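Local coordinates for protein transcription termination factor NusA (Planctomyces limnophilus, PDB 4MTN) that probably takes part in both transcription termination and antitermination, binding the core RNA polymerase and nascent RNA, at residues A[32-37]-A[50-55]; A[330-335]-A[349-354]; A[209-214]-A[303-308]. All coordinates share one frame; numbering follows the deposited sequence.

Contact 1: residues A[32-37]-A[50-55]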
loop_
_atom_site.group_PDB
_atom_site.type_symbol
_atom_site.label_atom_id
_atom_site.label_comp_id
_atom_site.label_asym_id
_atom_site.label_seq_id
_atom_site.Cartn_x
_atom_site.Cartn_y
_atom_site.Cartn_z
ATOM N N GLN A 32 34.341 -11.365 5.186
ATOM C CA GLN A 32 33.412 -12.489 5.176
ATOM C C GLN A 32 33.974 -13.671 4.391
ATOM O O GLN A 32 33.624 -14.822 4.653
ATOM C CB GLN A 32 32.062 -12.062 4.595
ATOM C CG GLN A 32 31.306 -11.069 5.462
ATOM C CD GLN A 32 31.015 -11.607 6.849
ATOM O OE1 GLN A 32 30.729 -12.791 7.022
ATOM N NE2 GLN A 32 31.092 -10.736 7.848
ATOM N N ALA A 33 34.846 -13.381 3.429
ATOM C CA ALA A 33 35.504 -14.428 2.655
ATOM C C ALA A 33 36.567 -15.124 3.500
ATOM O O ALA A 33 36.703 -16.347 3.458
ATOM C CB ALA A 33 36.118 -13.851 1.389
ATOM N N ILE A 34 37.316 -14.334 4.263
ATOM C CA ILE A 34 38.310 -14.869 5.185
ATOM C C ILE A 34 37.622 -15.647 6.301
ATOM O O ILE A 34 38.083 -16.715 6.707
ATOM C CB ILE A 34 39.179 -13.748 5.794
ATOM C CG1 ILE A 34 40.010 -13.067 4.703
ATOM C CG2 ILE A 34 40.089 -14.295 6.886
ATOM C CD1 ILE A 34 40.871 -11.935 5.215
ATOM N N LEU A 35 36.508 -15.105 6.781
ATOM C CA LEU A 35 35.735 -15.732 7.846
ATOM C C LEU A 35 35.217 -17.105 7.430
ATOM O O LEU A 35 35.304 -18.067 8.193
ATOM C CB LEU A 35 34.568 -14.830 8.255
ATOM C CG LEU A 35 33.662 -15.317 9.386
ATOM C CD1 LEU A 35 34.485 -15.753 10.585
ATOM C CD2 LEU A 35 32.682 -14.223 9.776
ATOM N N SER A 36 34.678 -17.190 6.217
ATOM C CA SER A 36 34.177 -18.453 5.689
ATOM C C SER A 36 35.314 -19.455 5.520
ATOM O O SER A 36 35.140 -20.652 5.752
ATOM C CB SER A 36 33.462 -18.237 4.355
ATOM O OG SER A 36 32.272 -17.488 4.533
ATOM N N ALA A 37 36.478 -18.956 5.117
ATOM C CA ALA A 37 37.661 -19.794 4.966
ATOM C C ALA A 37 38.154 -20.275 6.326
ATOM O O ALA A 37 38.703 -21.369 6.449
ATOM C CB ALA A 37 38.759 -19.036 4.239
ATOM N N VAL A 50 36.707 -11.874 12.414
ATOM C CA VAL A 50 37.769 -11.383 11.546
ATOM C C VAL A 50 37.664 -9.873 11.336
ATOM O O VAL A 50 36.575 -9.333 11.135
ATOM C CB VAL A 50 37.747 -12.105 10.177
ATOM C CG1 VAL A 50 36.372 -12.003 9.540
ATOM C CG2 VAL A 50 38.823 -11.554 9.249
ATOM N N HIS A 51 38.805 -9.194 11.407
ATOM C CA HIS A 51 38.858 -7.761 11.156
ATOM C C HIS A 51 40.072 -7.398 10.311
ATOM O O HIS A 51 41.177 -7.879 10.554
ATOM C CB HIS A 51 38.890 -6.980 12.470
ATOM C CG HIS A 51 39.206 -5.528 12.298
ATOM N ND1 HIS A 51 38.380 -4.661 11.616
ATOM C CD2 HIS A 51 40.263 -4.789 12.715
ATOM C CE1 HIS A 51 38.912 -3.451 11.623
ATOM N NE2 HIS A 51 40.055 -3.502 12.283
ATOM N N ILE A 52 39.858 -6.550 9.313
ATOM C CA ILE A 52 40.953 -6.061 8.489
ATOM C C ILE A 52 41.189 -4.584 8.758
ATOM O O ILE A 52 40.283 -3.768 8.599
ATOM C CB ILE A 52 40.675 -6.267 6.991
ATOM C CG1 ILE A 52 40.466 -7.751 6.686
ATOM C CG2 ILE A 52 41.816 -5.704 6.156
ATOM C CD1 ILE A 52 40.096 -8.029 5.249
ATOM N N ASP A 53 42.403 -4.248 9.181
ATOM C CA ASP A 53 42.773 -2.856 9.403
ATOM C C ASP A 53 42.665 -2.099 8.086
ATOM O O ASP A 53 43.221 -2.518 7.075
ATOM C CB ASP A 53 44.189 -2.755 9.977
ATOM C CG ASP A 53 44.473 -1.404 10.610
ATOM O OD1 ASP A 53 43.900 -0.390 10.158
ATOM O OD2 ASP A 53 45.277 -1.354 11.565
ATOM N N ARG A 54 41.937 -0.988 8.101
ATOM C CA ARG A 54 41.655 -0.247 6.878
ATOM C C ARG A 54 42.909 0.390 6.282
ATOM O O ARG A 54 43.111 0.356 5.068
ATOM C CB ARG A 54 40.596 0.825 7.143
ATOM C CG ARG A 54 39.233 0.261 7.525
ATOM C CD ARG A 54 38.715 -0.691 6.457
ATOM N NE ARG A 54 37.390 -1.218 6.775
ATOM C CZ ARG A 54 37.172 -2.396 7.351
ATOM N NH1 ARG A 54 38.191 -3.178 7.676
ATOM N NH2 ARG A 54 35.932 -2.795 7.600
ATOM N N THR A 55 43.746 0.973 7.134
ATOM C CA THR A 55 44.959 1.636 6.667
ATOM C C THR A 55 46.032 0.654 6.192
ATOM O O THR A 55 46.510 0.749 5.062
ATOM C CB THR A 55 45.563 2.529 7.768
ATOM O OG1 THR A 55 45.839 1.736 8.930
ATOM C CG2 THR A 55 44.599 3.644 8.137
#

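Contact 2: residues A[330-335]-A[349-354]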
loop_
_atom_site.group_PDB
_atom_site.type_symbol
_atom_site.label_atom_id
_atom_site.label_comp_id
_atom_site.label_asym_id
_atom_site.label_seq_id
_atom_site.Cartn_x
_atom_site.Cartn_y
_atom_site.Cartn_z
ATOM N N SER A 330 -38.660 -11.948 7.817
ATOM C CA SER A 330 -39.698 -12.702 8.513
ATOM C C SER A 330 -39.923 -14.076 7.886
ATOM O O SER A 330 -40.455 -14.981 8.532
ATOM C CB SER A 330 -41.009 -11.914 8.528
ATOM O OG SER A 330 -40.845 -10.672 9.188
ATOM N N GLN A 331 -39.522 -14.224 6.628
ATOM C CA GLN A 331 -39.637 -15.499 5.926
ATOM C C GLN A 331 -38.785 -16.569 6.596
ATOM O O GLN A 331 -39.157 -17.743 6.631
ATOM C CB GLN A 331 -39.228 -15.349 4.460
ATOM C CG GLN A 331 -40.253 -14.643 3.590
ATOM C CD GLN A 331 -39.834 -14.590 2.135
ATOM O OE1 GLN A 331 -38.647 -14.495 1.822
ATOM N NE2 GLN A 331 -40.808 -14.657 1.235
ATOM N N ILE A 332 -37.639 -16.155 7.123
ATOM C CA ILE A 332 -36.745 -17.067 7.824
ATOM C C ILE A 332 -37.362 -17.533 9.136
ATOM O O ILE A 332 -37.687 -16.715 9.999
ATOM C CB ILE A 332 -35.383 -16.409 8.119
ATOM C CG1 ILE A 332 -34.724 -15.934 6.822
ATOM C CG2 ILE A 332 -34.474 -17.377 8.861
ATOM C CD1 ILE A 332 -33.413 -15.209 7.036
ATOM N N PRO A 333 -37.537 -18.854 9.286
ATOM C CA PRO A 333 -38.023 -19.409 10.553
ATOM C C PRO A 333 -37.009 -19.182 11.667
ATOM O O PRO A 333 -35.818 -19.434 11.480
ATOM C CB PRO A 333 -38.192 -20.901 10.245
ATOM C CG PRO A 333 -37.276 -21.159 9.097
ATOM C CD PRO A 333 -37.284 -19.900 8.281
ATOM N N GLY A 334 -37.479 -18.708 12.815
ATOM C CA GLY A 334 -36.590 -18.372 13.909
ATOM C C GLY A 334 -36.374 -16.875 13.995
ATOM O O GLY A 334 -35.798 -16.375 14.962
ATOM N N VAL A 335 -36.832 -16.155 12.974
ATOM C CA VAL A 335 -36.775 -14.699 12.985
ATOM C C VAL A 335 -38.163 -14.118 13.229
ATOM O O VAL A 335 -39.035 -14.178 12.361
ATOM C CB VAL A 335 -36.214 -14.137 11.663
ATOM C CG1 VAL A 335 -36.214 -12.616 11.691
ATOM C CG2 VAL A 335 -34.813 -14.668 11.410
ATOM N N LEU A 349 -30.483 -4.561 5.684
ATOM C CA LEU A 349 -31.525 -4.481 4.667
ATOM C C LEU A 349 -31.611 -5.757 3.835
ATOM O O LEU A 349 -32.620 -6.462 3.872
ATOM C CB LEU A 349 -31.282 -3.275 3.757
ATOM C CG LEU A 349 -31.302 -1.918 4.465
ATOM C CD1 LEU A 349 -30.923 -0.798 3.508
ATOM C CD2 LEU A 349 -32.666 -1.659 5.090
ATOM N N SER A 350 -30.555 -6.048 3.084
ATOM C CA SER A 350 -30.527 -7.237 2.240
ATOM C C SER A 350 -30.121 -8.475 3.033
ATOM O O SER A 350 -29.824 -8.389 4.225
ATOM C CB SER A 350 -29.572 -7.032 1.063
ATOM O OG SER A 350 -28.241 -6.841 1.513
ATOM N N PHE A 351 -30.104 -9.624 2.364
ATOM C CA PHE A 351 -29.688 -10.870 2.997
ATOM C C PHE A 351 -28.169 -10.951 3.070
ATOM O O PHE A 351 -27.616 -11.704 3.871
ATOM C CB PHE A 351 -30.250 -12.077 2.242
ATOM C CG PHE A 351 -31.712 -12.319 2.490
ATOM C CD1 PHE A 351 -32.131 -13.043 3.595
ATOM C CD2 PHE A 351 -32.669 -11.819 1.622
ATOM C CE1 PHE A 351 -33.474 -13.266 3.828
ATOM C CE2 PHE A 351 -34.015 -12.039 1.851
ATOM C CZ PHE A 351 -34.418 -12.763 2.956
ATOM N N GLU A 352 -27.502 -10.168 2.228
ATOM C CA GLU A 352 -26.049 -10.070 2.255
ATOM C C GLU A 352 -25.588 -9.467 3.576
ATOM O O GLU A 352 -24.608 -9.917 4.169
ATOM C CB GLU A 352 -25.538 -9.224 1.084
ATOM C CG GLU A 352 -25.577 -9.919 -0.271
ATOM C CD GLU A 352 -26.977 -10.021 -0.853
ATOM O OE1 GLU A 352 -27.921 -9.459 -0.258
ATOM O OE2 GLU A 352 -27.134 -10.669 -1.909
ATOM N N ASP A 353 -26.310 -8.448 4.031
ATOM C CA ASP A 353 -25.985 -7.768 5.277
ATOM C C ASP A 353 -26.222 -8.677 6.475
ATOM O O ASP A 353 -25.502 -8.610 7.471
ATOM C CB ASP A 353 -26.811 -6.487 5.421
ATOM C CG ASP A 353 -26.695 -5.579 4.213
ATOM O OD1 ASP A 353 -25.652 -5.626 3.528
ATOM O OD2 ASP A 353 -27.648 -4.816 3.950
ATOM N N LEU A 354 -27.239 -9.524 6.374
ATOM C CA LEU A 354 -27.587 -10.425 7.463
ATOM C C LEU A 354 -26.606 -11.588 7.552
ATOM O O LEU A 354 -26.310 -12.079 8.640
ATOM C CB LEU A 354 -29.014 -10.949 7.289
ATOM C CG LEU A 354 -29.553 -11.836 8.414
ATOM C CD1 LEU A 354 -29.395 -11.147 9.761
ATOM C CD2 LEU A 354 -31.007 -12.198 8.161
#

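Contact 3: residues A[209-214]-A[303-308]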
loop_
_atom_site.group_PDB
_atom_site.type_symbol
_atom_site.label_atom_id
_atom_site.label_comp_id
_atom_site.label_asym_id
_atom_site.label_seq_id
_atom_site.Cartn_x
_atom_site.Cartn_y
_atom_site.Cartn_z
ATOM N N LYS A 209 -8.845 12.098 -3.411
ATOM C CA LYS A 209 -9.463 12.932 -2.384
ATOM C C LYS A 209 -8.509 13.146 -1.211
ATOM O O LYS A 209 -7.984 12.187 -0.644
ATOM C CB LYS A 209 -10.771 12.308 -1.889
ATOM C CG LYS A 209 -11.935 12.421 -2.865
ATOM C CD LYS A 209 -13.203 11.815 -2.277
ATOM C CE LYS A 209 -14.383 11.948 -3.228
ATOM N NZ LYS A 209 -14.716 13.373 -3.512
ATOM N N VAL A 210 -8.293 14.409 -0.849
ATOM C CA VAL A 210 -7.362 14.761 0.218
ATOM C C VAL A 210 -8.059 15.470 1.375
ATOM O O VAL A 210 -8.671 16.522 1.191
ATOM C CB VAL A 210 -6.232 15.675 -0.296
ATOM C CG1 VAL A 210 -5.180 15.880 0.788
ATOM C CG2 VAL A 210 -5.610 15.101 -1.560
ATOM N N ALA A 211 -7.957 14.894 2.569
ATOM C CA ALA A 211 -8.524 15.510 3.764
ATOM C C ALA A 211 -7.422 16.142 4.609
ATOM O O ALA A 211 -6.502 15.457 5.057
ATOM C CB ALA A 211 -9.299 14.487 4.574
ATOM N N VAL A 212 -7.525 17.450 4.829
ATOM C CA VAL A 212 -6.493 18.194 5.544
ATOM C C VAL A 212 -7.042 18.891 6.789
ATOM O O VAL A 212 -8.248 19.096 6.919
ATOM C CB VAL A 212 -5.834 19.250 4.635
ATOM C CG1 VAL A 212 -5.138 18.580 3.459
ATOM C CG2 VAL A 212 -6.870 20.253 4.146
ATOM N N SER A 213 -6.145 19.252 7.702
ATOM C CA SER A 213 -6.533 19.937 8.930
ATOM C C SER A 213 -5.419 20.849 9.432
ATOM O O SER A 213 -4.269 20.734 9.007
ATOM C CB SER A 213 -6.905 18.927 10.016
ATOM O OG SER A 213 -5.750 18.291 10.534
ATOM N N CYS A 214 -5.771 21.760 10.334
ATOM C CA CYS A 214 -4.799 22.671 10.927
ATOM C C CYS A 214 -4.997 22.775 12.435
ATOM O O CYS A 214 -6.127 22.732 12.925
ATOM C CB CYS A 214 -4.899 24.056 10.289
ATOM S SG CYS A 214 -3.695 25.246 10.921
ATOM N N SER A 303 -15.362 6.550 0.645
ATOM C CA SER A 303 -15.334 5.447 1.599
ATOM C C SER A 303 -13.925 5.224 2.138
ATOM O O SER A 303 -13.733 5.075 3.346
ATOM C CB SER A 303 -15.863 4.167 0.953
ATOM O OG SER A 303 -17.222 4.310 0.580
ATOM N N LYS A 304 -12.944 5.198 1.238
ATOM C CA LYS A 304 -11.545 5.062 1.629
ATOM C C LYS A 304 -11.106 6.209 2.532
ATOM O O LYS A 304 -10.407 6.001 3.524
ATOM C CB LYS A 304 -10.635 5.013 0.399
ATOM C CG LYS A 304 -10.587 3.683 -0.327
ATOM C CD LYS A 304 -9.265 3.543 -1.075
ATOM C CE LYS A 304 -9.325 2.460 -2.138
ATOM N NZ LYS A 304 -10.128 2.890 -3.316
ATOM N N LEU A 305 -11.521 7.421 2.174
ATOM C CA LEU A 305 -11.129 8.623 2.902
ATOM C C LEU A 305 -11.678 8.622 4.325
ATOM O O LEU A 305 -10.960 8.927 5.278
ATOM C CB LEU A 305 -11.608 9.871 2.159
ATOM C CG LEU A 305 -11.010 11.204 2.606
ATOM C CD1 LEU A 305 -9.542 11.276 2.224
ATOM C CD2 LEU A 305 -11.783 12.365 2.006
ATOM N N VAL A 306 -12.952 8.275 4.460
ATOM C CA VAL A 306 -13.610 8.245 5.760
ATOM C C VAL A 306 -13.185 7.018 6.564
ATOM O O VAL A 306 -12.904 7.111 7.761
ATOM C CB VAL A 306 -15.146 8.261 5.608
ATOM C CG1 VAL A 306 -15.825 7.962 6.935
ATOM C CG2 VAL A 306 -15.607 9.603 5.059
ATOM N N GLY A 307 -13.127 5.869 5.898
ATOM C CA GLY A 307 -12.764 4.628 6.555
ATOM C C GLY A 307 -13.981 3.782 6.873
ATOM O O GLY A 307 -13.895 2.798 7.608
ATOM N N TRP A 308 -15.122 4.176 6.316
ATOM C CA TRP A 308 -16.361 3.427 6.480
ATOM C C TRP A 308 -16.924 3.033 5.122
ATOM O O TRP A 308 -16.363 3.384 4.083
ATOM C CB TRP A 308 -17.392 4.251 7.256
ATOM C CG TRP A 308 -17.088 4.402 8.717
ATOM C CD1 TRP A 308 -15.971 4.957 9.269
ATOM C CD2 TRP A 308 -17.925 4.010 9.812
ATOM N NE1 TRP A 308 -16.055 4.926 10.641
ATOM C CE2 TRP A 308 -17.245 4.350 11.000
ATOM C CE3 TRP A 308 -19.180 3.401 9.904
ATOM C CZ2 TRP A 308 -17.779 4.100 12.262
ATOM C CZ3 TRP A 308 -19.709 3.155 11.159
ATOM C CH2 TRP A 308 -19.009 3.504 12.320
#

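Contact 1: residues A[32-37]-A[50-55]
Val50 straddles helix 23-42 with its two methyl groups, each resting on a different helical residue. Its CG1 lies 3.6 Å from Leu35 CB, at the root of that side chain, while its CG2 meets Ile34 CG2 at 3.8 Å. The fork depends on the torsion: with CG1 between the backbone N and the carbonyl carbon (chi1 54°), both branches face the helix. A beta-branched valine suits this place because it is short enough to let the backbones approach, yet broad enough to touch two neighbours. Ile34 crosses it at about a right angle and uses its other, longer branch farther along the strand, where CD1 reaches Ile52 CD1 at 4.0 Å. No hydrogen bond joins the two segments, so close apolar packing alone makes this side. Ile34 is buried further by Val61 of the next strand and by Ile76 and Leu77 of helix 70-78.

Away from this apolar seam the surroundings are more polar and more exposed. His51, between the two inward residues of the strand, is exposed and lies against Glu31. Ser36, on a flank of the helix that meets Lys92 of helix 87-105, folds its hydroxyl back to Gln32 O (OG to O 3.0 Å), a carbonyl that also receives the Ser36 amide. Beyond the end of the strand, Thr55 OG1 donates to Asp53 OD1 at 3.1 Å, and Arg54 forms a salt bridge through NH2 with Glu24 of the helix.

The axes of segments 32-37 and 50-52 approach to 8.3 Å and run roughly antiparallel, at 145°. This is helix-on-sheet packing, one face of an antiparallel sheet covered by a long helix, and here it forms part of the core of the NusA N-terminal domain.

Contact 2: residues A[330-335]-A[349-354]
Ile332 sends a single methyl, CD1, into the angle between Phe351 and Leu354. It reaches the Phe351 ring at its edge and in its plane, 3.8 Å from CE1, so that the phenyl presents its rim and not a face. The same CD1 meets Leu354 CD2 tip to tip at 4.0 Å. Isoleucine suits the place because its longer branch is fully extended (chi2 177°) and can bridge a wide separation: even the nearest CA atoms, those of Ile332 and Phe351, stand 10.6 Å apart. Phe351 and Leu354 are three residues apart, which sets both on one side of their short helix.

A second shell shapes the backbone on each side. On the Ile332 side a type II turn runs from Ile332 to Val335, closed by the bond from Val335 N to Ile332 O (3.1 Å). Pro333 fits its second position, and Gly334 its third, where a positive phi of 102° would press any CB against the preceding carbonyl. On the other side Asp353 OD2 accepts the amide of Ser350 (N to OD2 3.3 Å) from above the carboxylate plane, tying the carboxylate back to the backbone just ahead in the chain.

Such a turn is consistent with the hairpin of a helix-hairpin-helix domain, linking helix 316-330 to helix 337-345. Tyr379 of the long helix 370-399 packs on Ile332, Ala328 of helix 316-330 on Phe351, and Leu343 of helix 337-345 on Leu354, so three helices pack around the contact, while Asp353 OD1 makes a salt bridge to Arg278 at the start of strand 278-282.

Contact 3: residues A[209-214]-A[303-308]
Leu305 pushes its forked end against the strand at Lys209 and Ala211, one methyl over the backbone and the other beside the lysine stem. CD1 approaches Lys209 O at 3.4 Å and Ala211 N at 4.0 Å, lying over the main chain between these two residues; CD2 touches Lys209 CB, also at 4.0 Å. With CG anti to the backbone N (chi1 -166°), the side chain leaves the helix toward the strand. Ala211 suits its place because its lone methyl, with CB 4.0 Å from Leu305 CD1, gives an apolar footing without holding the helix off.

Lys209 plays two parts: its CB belongs to the apolar patch, but the chain leads away and bends at its last torsion, bringing NZ to a salt bridge with Glu246. The strand is the middle one of the three-stranded sheet of the first KH domain of NusA, whereas helix 297-306 probably belongs to the second, so the leucine packs across the junction of the tandem KH pair that, in this family, forms an RNA-binding unit. Replacing Leu305 by an alanine would probably open a gap above Ala211 and leave the lysine stem without its apolar neighbour, weakening the hold between helix and sheet.

Val248 of the adjoining strand and Ala261 of helix 254-261 also line Leu305, and its carbonyl takes a hydrogen bond from Ser199. Two residues later the helix stops: Gly307 N still bonds to Ser303 O at 2.7 Å, but a phi of 101°, which glycine accepts without a clash, takes the chain out of the helix.

Followed from the N terminus, the chain first closes contact 1, a short loop of 12 residues that folds strand 48-52 back onto helix 23-42 in the N-terminal domain. Contact 3 is the long-range closure: 88 residues separate 209-214 from 303-308, and its return joins the sheet of one KH domain to a helix probably of the next. Contact 2 follows, closing 13 residues inside the helix-hairpin-helix domain. The three loops lie in series, with no nesting or crossing. Contacts 1 and 2 stand near opposite ends of an elongated molecule, their centres 72 Å apart, whereas contacts 2 and 3 come within about 12 Å at their nearest atoms without touching.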